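Local coordinates for pheromome Binding Protein (Epiphyas postvittana, PDB 6VQ5) that probably binds hydrophobic odorants such as pheromones and carries them to olfactory receptors, at residues K89-H101 and E113-W127. Sequence-based numbering, arbitrary orientation.
Sequences KLVAILHECEKTH and EIAKCFRTNIHELNW. Unlike the reference sequence in segment 113-127: Glu124 (reference Lys).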
loop_
_atom_site.group_PDB
_atom_site.type_symbol
_atom_site.label_atom_id
_atom_site.label_comp_id
_atom_site.label_asym_id
_atom_site.label_seq_id
_atom_site.Cartn_x
_atom_site.Cartn_y
_atom_site.Cartn_z
ATOM N N LYS A 89 -5.569 -6.705 -12.952
ATOM C CA LYS A 89 -6.410 -7.286 -11.867
ATOM C C LYS A 89 -6.080 -6.585 -10.544
ATOM O O LYS A 89 -7.027 -6.206 -9.833
ATOM C CB LYS A 89 -6.199 -8.794 -11.687
ATOM C CG LYS A 89 -6.544 -9.690 -12.873
ATOM C CD LYS A 89 -7.923 -9.473 -13.488
ATOM C CE LYS A 89 -7.875 -8.588 -14.724
ATOM N NZ LYS A 89 -9.150 -7.871 -14.975
ATOM N N LEU A 90 -4.787 -6.432 -10.233
ATOM C CA LEU A 90 -4.278 -5.764 -9.002
ATOM C C LEU A 90 -4.856 -4.351 -8.881
ATOM O O LEU A 90 -5.383 -4.022 -7.803
ATOM C CB LEU A 90 -2.749 -5.698 -9.040
ATOM C CG LEU A 90 -2.013 -6.989 -8.705
ATOM C CD1 LEU A 90 -0.507 -6.791 -8.775
ATOM C CD2 LEU A 90 -2.414 -7.504 -7.338
ATOM N N VAL A 91 -4.730 -3.538 -9.927
ATOM C CA VAL A 91 -5.166 -2.110 -9.910
ATOM C C VAL A 91 -6.699 -2.081 -9.837
ATOM O O VAL A 91 -7.237 -1.190 -9.143
ATOM C CB VAL A 91 -4.603 -1.326 -11.119
ATOM C CG1 VAL A 91 -5.230 0.054 -11.267
ATOM C CG2 VAL A 91 -3.085 -1.217 -11.063
ATOM N N ALA A 92 -7.381 -3.029 -10.488
ATOM C CA ALA A 92 -8.852 -3.172 -10.393
ATOM C C ALA A 92 -9.236 -3.364 -8.920
ATOM O O ALA A 92 -10.102 -2.613 -8.435
ATOM C CB ALA A 92 -9.339 -4.309 -11.252
ATOM N N ILE A 93 -8.584 -4.305 -8.232
ATOM C CA ILE A 93 -8.820 -4.597 -6.787
ATOM C C ILE A 93 -8.483 -3.348 -5.958
ATOM O O ILE A 93 -9.256 -3.039 -5.030
ATOM C CB ILE A 93 -8.052 -5.859 -6.331
ATOM C CG1 ILE A 93 -8.842 -7.133 -6.650
ATOM C CG2 ILE A 93 -7.695 -5.795 -4.851
ATOM C CD1 ILE A 93 -7.980 -8.299 -7.065
ATOM N N LEU A 94 -7.388 -2.654 -6.267
ATOM C CA LEU A 94 -6.952 -1.451 -5.502
ATOM C C LEU A 94 -8.004 -0.349 -5.657
ATOM O O LEU A 94 -8.306 0.311 -4.645
ATOM C CB LEU A 94 -5.576 -0.990 -5.999
ATOM C CG LEU A 94 -5.007 0.260 -5.326
ATOM C CD1 LEU A 94 -4.796 0.030 -3.838
ATOM C CD2 LEU A 94 -3.718 0.695 -5.995
ATOM N N HIS A 95 -8.547 -0.165 -6.866
ATOM C CA HIS A 95 -9.568 0.871 -7.156
ATOM C C HIS A 95 -10.823 0.583 -6.336
ATOM O O HIS A 95 -11.393 1.539 -5.794
ATOM C CB HIS A 95 -9.872 0.964 -8.663
ATOM C CG HIS A 95 -10.804 2.081 -9.010
ATOM N ND1 HIS A 95 -10.627 3.373 -8.528
ATOM C CD2 HIS A 95 -11.939 2.103 -9.744
ATOM C CE1 HIS A 95 -11.609 4.138 -8.963
ATOM N NE2 HIS A 95 -12.428 3.382 -9.713
ATOM N N GLU A 96 -11.246 -0.679 -6.252
ATOM C CA GLU A 96 -12.520 -1.041 -5.581
ATOM C C GLU A 96 -12.383 -0.785 -4.079
ATOM O O GLU A 96 -13.320 -0.233 -3.487
ATOM C CB GLU A 96 -12.951 -2.462 -5.942
ATOM C CG GLU A 96 -13.920 -2.493 -7.120
ATOM C CD GLU A 96 -15.156 -1.602 -6.988
ATOM O OE1 GLU A 96 -15.486 -1.218 -5.837
ATOM O OE2 GLU A 96 -15.789 -1.283 -8.025
ATOM N N CYS A 97 -11.234 -1.130 -3.507
ATOM C CA CYS A 97 -10.847 -0.822 -2.106
ATOM C C CYS A 97 -10.899 0.693 -1.862
ATOM O O CYS A 97 -11.483 1.115 -0.838
ATOM C CB CYS A 97 -9.445 -1.344 -1.832
ATOM S SG CYS A 97 -9.356 -3.147 -1.700
ATOM N N GLU A 98 -10.302 1.471 -2.773
ATOM C CA GLU A 98 -10.275 2.959 -2.748
ATOM C C GLU A 98 -11.709 3.511 -2.729
ATOM O O GLU A 98 -11.983 4.389 -1.899
ATOM C CB GLU A 98 -9.474 3.492 -3.933
ATOM C CG GLU A 98 -9.291 4.994 -3.902
ATOM C CD GLU A 98 -8.688 5.598 -5.158
ATOM O OE1 GLU A 98 -8.894 5.047 -6.264
ATOM O OE2 GLU A 98 -8.002 6.618 -5.017
ATOM N N LYS A 99 -12.595 3.011 -3.592
ATOM C CA LYS A 99 -14.034 3.398 -3.588
ATOM C C LYS A 99 -14.658 3.039 -2.227
ATOM O O LYS A 99 -15.298 3.927 -1.614
ATOM C CB LYS A 99 -14.800 2.728 -4.734
ATOM C CG LYS A 99 -14.698 3.424 -6.083
ATOM C CD LYS A 99 -15.211 2.576 -7.226
ATOM C CE LYS A 99 -16.573 1.969 -6.951
ATOM N NZ LYS A 99 -17.314 1.675 -8.202
ATOM N N THR A 100 -14.489 1.795 -1.770
ATOM C CA THR A 100 -15.138 1.273 -0.542
ATOM C C THR A 100 -14.816 2.194 0.637
ATOM O O THR A 100 -15.751 2.489 1.410
ATOM C CB THR A 100 -14.704 -0.170 -0.263
ATOM O OG1 THR A 100 -15.063 -0.903 -1.432
ATOM C CG2 THR A 100 -15.336 -0.785 0.968
ATOM N N HIS A 101 -13.557 2.631 0.763
ATOM C CA HIS A 101 -13.068 3.422 1.922
ATOM C C HIS A 101 -12.822 4.886 1.537
ATOM O O HIS A 101 -12.092 5.562 2.286
ATOM C CB HIS A 101 -11.807 2.788 2.513
ATOM C CG HIS A 101 -11.940 1.334 2.801
ATOM N ND1 HIS A 101 -12.916 0.831 3.636
ATOM C CD2 HIS A 101 -11.226 0.277 2.363
ATOM C CE1 HIS A 101 -12.794 -0.476 3.708
ATOM N NE2 HIS A 101 -11.756 -0.840 2.942
ATOM N N GLU A 113 -6.378 1.270 5.698
ATOM C CA GLU A 113 -7.591 0.497 5.349
ATOM C C GLU A 113 -7.519 0.049 3.881
ATOM O O GLU A 113 -7.734 -1.148 3.611
ATOM C CB GLU A 113 -8.843 1.321 5.674
ATOM C CG GLU A 113 -9.107 1.455 7.169
ATOM C CD GLU A 113 -8.970 0.143 7.937
ATOM O OE1 GLU A 113 -9.697 -0.837 7.554
ATOM O OE2 GLU A 113 -8.136 0.081 8.899
ATOM N N ILE A 114 -7.214 0.946 2.952
ATOM C CA ILE A 114 -7.085 0.553 1.515
ATOM C C ILE A 114 -6.009 -0.532 1.408
ATOM O O ILE A 114 -6.252 -1.513 0.692
ATOM C CB ILE A 114 -6.810 1.767 0.600
ATOM C CG1 ILE A 114 -8.014 2.712 0.556
ATOM C CG2 ILE A 114 -6.402 1.324 -0.799
ATOM C CD1 ILE A 114 -7.694 4.100 0.059
ATOM N N ALA A 115 -4.881 -0.371 2.101
ATOM C CA ALA A 115 -3.729 -1.302 2.020
ATOM C C ALA A 115 -4.149 -2.696 2.505
ATOM O O ALA A 115 -3.733 -3.694 1.866
ATOM C CB ALA A 115 -2.559 -0.770 2.812
ATOM N N LYS A 116 -4.958 -2.762 3.567
ATOM C CA LYS A 116 -5.460 -4.036 4.157
ATOM C C LYS A 116 -6.498 -4.677 3.224
ATOM O O LYS A 116 -6.422 -5.891 2.982
ATOM C CB LYS A 116 -6.082 -3.771 5.524
ATOM C CG LYS A 116 -5.084 -3.432 6.615
ATOM C CD LYS A 116 -5.661 -3.632 7.992
ATOM C CE LYS A 116 -6.571 -2.509 8.434
ATOM N NZ LYS A 116 -7.209 -2.855 9.715
ATOM N N CYS A 117 -7.453 -3.887 2.751
ATOM C CA CYS A 117 -8.450 -4.299 1.740
ATOM C C CYS A 117 -7.716 -4.885 0.530
ATOM O O CYS A 117 -8.057 -5.999 0.101
ATOM C CB CYS A 117 -9.311 -3.107 1.351
ATOM S SG CYS A 117 -10.451 -3.475 -0.002
ATOM N N PHE A 118 -6.724 -4.163 0.016
ATOM C CA PHE A 118 -5.896 -4.580 -1.144
ATOM C C PHE A 118 -5.232 -5.933 -0.852
ATOM O O PHE A 118 -5.474 -6.904 -1.577
ATOM C CB PHE A 118 -4.845 -3.516 -1.469
ATOM C CG PHE A 118 -3.899 -3.932 -2.555
ATOM C CD1 PHE A 118 -4.323 -3.974 -3.872
ATOM C CD2 PHE A 118 -2.596 -4.310 -2.256
ATOM C CE1 PHE A 118 -3.449 -4.364 -4.879
ATOM C CE2 PHE A 118 -1.726 -4.723 -3.257
ATOM C CZ PHE A 118 -2.150 -4.734 -4.569
ATOM N N ARG A 119 -4.395 -5.989 0.185
ATOM C CA ARG A 119 -3.584 -7.190 0.512
ATOM C C ARG A 119 -4.516 -8.396 0.671
ATOM O O ARG A 119 -4.173 -9.467 0.157
ATOM C CB ARG A 119 -2.759 -6.943 1.773
ATOM C CG ARG A 119 -2.073 -8.180 2.324
ATOM C CD ARG A 119 -1.095 -8.740 1.325
ATOM N NE ARG A 119 -0.513 -9.988 1.796
ATOM C CZ ARG A 119 -0.945 -11.211 1.484
ATOM N NH1 ARG A 119 -1.999 -11.391 0.707
ATOM N NH2 ARG A 119 -0.324 -12.259 1.988
ATOM N N THR A 120 -5.651 -8.228 1.340
ATOM C CA THR A 120 -6.583 -9.342 1.633
ATOM C C THR A 120 -7.267 -9.812 0.335
ATOM O O THR A 120 -7.416 -11.037 0.195
ATOM C CB THR A 120 -7.535 -8.986 2.788
ATOM O OG1 THR A 120 -6.786 -8.996 4.004
ATOM C CG2 THR A 120 -8.692 -9.946 2.937
ATOM N N ASN A 121 -7.630 -8.916 -0.591
ATOM C CA ASN A 121 -8.435 -9.270 -1.797
ATOM C C ASN A 121 -7.555 -9.699 -2.986
ATOM O O ASN A 121 -8.126 -10.116 -4.015
ATOM C CB ASN A 121 -9.373 -8.136 -2.210
ATOM C CG ASN A 121 -10.603 -8.016 -1.327
ATOM O OD1 ASN A 121 -10.875 -8.852 -0.464
ATOM N ND2 ASN A 121 -11.387 -6.976 -1.551
ATOM N N ILE A 122 -6.226 -9.623 -2.886
ATOM C CA ILE A 122 -5.320 -10.060 -3.989
ATOM C C ILE A 122 -4.907 -11.515 -3.756
ATOM O O ILE A 122 -3.957 -11.966 -4.421
ATOM C CB ILE A 122 -4.100 -9.126 -4.165
ATOM C CG1 ILE A 122 -3.165 -9.129 -2.956
ATOM C CG2 ILE A 122 -4.550 -7.727 -4.533
ATOM C CD1 ILE A 122 -1.748 -8.704 -3.288
ATOM N N HIS A 123 -5.616 -12.225 -2.873
ATOM C CA HIS A 123 -5.352 -13.641 -2.489
ATOM C C HIS A 123 -5.148 -14.530 -3.726
ATOM O O HIS A 123 -4.121 -15.219 -3.788
ATOM C CB HIS A 123 -6.508 -14.174 -1.630
ATOM C CG HIS A 123 -6.346 -15.608 -1.248
ATOM N ND1 HIS A 123 -5.521 -16.006 -0.205
ATOM C CD2 HIS A 123 -6.863 -16.735 -1.781
ATOM C CE1 HIS A 123 -5.548 -17.316 -0.110
ATOM N NE2 HIS A 123 -6.359 -17.785 -1.066
ATOM N N GLU A 124 -6.089 -14.513 -4.672
ATOM C CA GLU A 124 -6.186 -15.518 -5.766
ATOM C C GLU A 124 -5.287 -15.118 -6.946
ATOM O O GLU A 124 -5.570 -15.572 -8.076
ATOM C CB GLU A 124 -7.635 -15.670 -6.252
ATOM C CG GLU A 124 -8.691 -15.591 -5.155
ATOM C CD GLU A 124 -9.426 -14.258 -5.071
ATOM O OE1 GLU A 124 -8.763 -13.186 -4.988
ATOM O OE2 GLU A 124 -10.660 -14.289 -5.108
ATOM N N LEU A 125 -4.253 -14.307 -6.696
ATOM C CA LEU A 125 -3.324 -13.747 -7.715
ATOM C C LEU A 125 -1.887 -14.113 -7.323
ATOM O O LEU A 125 -1.533 -13.968 -6.137
ATOM C CB LEU A 125 -3.508 -12.226 -7.776
ATOM C CG LEU A 125 -4.469 -11.682 -8.832
ATOM C CD1 LEU A 125 -5.771 -12.465 -8.887
ATOM C CD2 LEU A 125 -4.748 -10.213 -8.570
ATOM N N ASN A 126 -1.087 -14.561 -8.292
ATOM C CA ASN A 126 0.351 -14.878 -8.092
ATOM C C ASN A 126 1.151 -13.572 -8.178
ATOM O O ASN A 126 1.502 -13.163 -9.301
ATOM C CB ASN A 126 0.839 -15.926 -9.095
ATOM C CG ASN A 126 2.094 -16.632 -8.628
ATOM O OD1 ASN A 126 3.004 -16.010 -8.081
ATOM N ND2 ASN A 126 2.144 -17.939 -8.835
ATOM N N TRP A 127 1.408 -12.927 -7.037
ATOM C CA TRP A 127 2.151 -11.639 -6.982
ATOM C C TRP A 127 2.762 -11.405 -5.591
ATOM O O TRP A 127 2.013 -11.439 -4.598
ATOM C CB TRP A 127 1.239 -10.485 -7.399
ATOM C CG TRP A 127 2.003 -9.216 -7.598
ATOM C CD1 TRP A 127 2.824 -8.912 -8.647
ATOM C CD2 TRP A 127 2.052 -8.090 -6.704
ATOM N NE1 TRP A 127 3.362 -7.664 -8.480
ATOM C CE2 TRP A 127 2.911 -7.138 -7.295
ATOM C CE3 TRP A 127 1.449 -7.789 -5.477
ATOM C CZ2 TRP A 127 3.181 -5.910 -6.689
ATOM C CZ3 TRP A 127 1.730 -6.579 -4.877
ATOM C CH2 TRP A 127 2.584 -5.654 -5.478
#
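Leu90 is pinned between Phe118, Ile122, Leu125 and Trp127, and its two methyls divide the work. With CG anti to the carbonyl carbon (chi1 -78°), the side chain leans beside its own backbone N and forks beyond CG. CB carries the branch past Phe118. From CG, CD1 presses onto the face of the Trp127 indole, 3.6 Å from the centroid of the five-membered ring and 12° off its normal, a CH-pi contact. CD2 turns to the other residues: it meets Ile122 CG2 at 3.5 Å, Leu125 CD2 at 3.8 Å and the Phe118 ring at CZ. Leu90 O lies near the plane of this ring, at its CE1 edge, while Ile122 CG2 lies over one face, toward the rim. With the indole of Trp127 cut back to an alanine, Leu90 CD1 would probably lose the flat surface it rests on, and a gap would be likely to open between Leu90 and Trp37.

One turn on, Ile93 sets CG2 against Ile122 CG2 and meets Leu125 tip to tip through CD1. Leu94 CD1 packs on Ile114 CG2 at 3.7 Å. Beyond them, Cys97 fits as a knob among Ile114, Cys117, Phe118 and Asn121, and its SG closes the disulfide to Cys117 SG (2.0 Å). His101, just past its helix, puts NE2 3.7 Å from Cys117 CB, with Glu113 CB over one face of the imidazole.

The disulfide thus ties helix 84-100 to helix 107-121 in the all-helical fold of this family; the axes of 89-100 and 113-121 approach to 8.8 Å, with 140° between their directions, nearer antiparallel than parallel. Helix 70-79 touches Leu90 through Ala77, and helix 28-37 reaches Phe118 through Tyr36 and both Ile122 and Trp127 through Trp37.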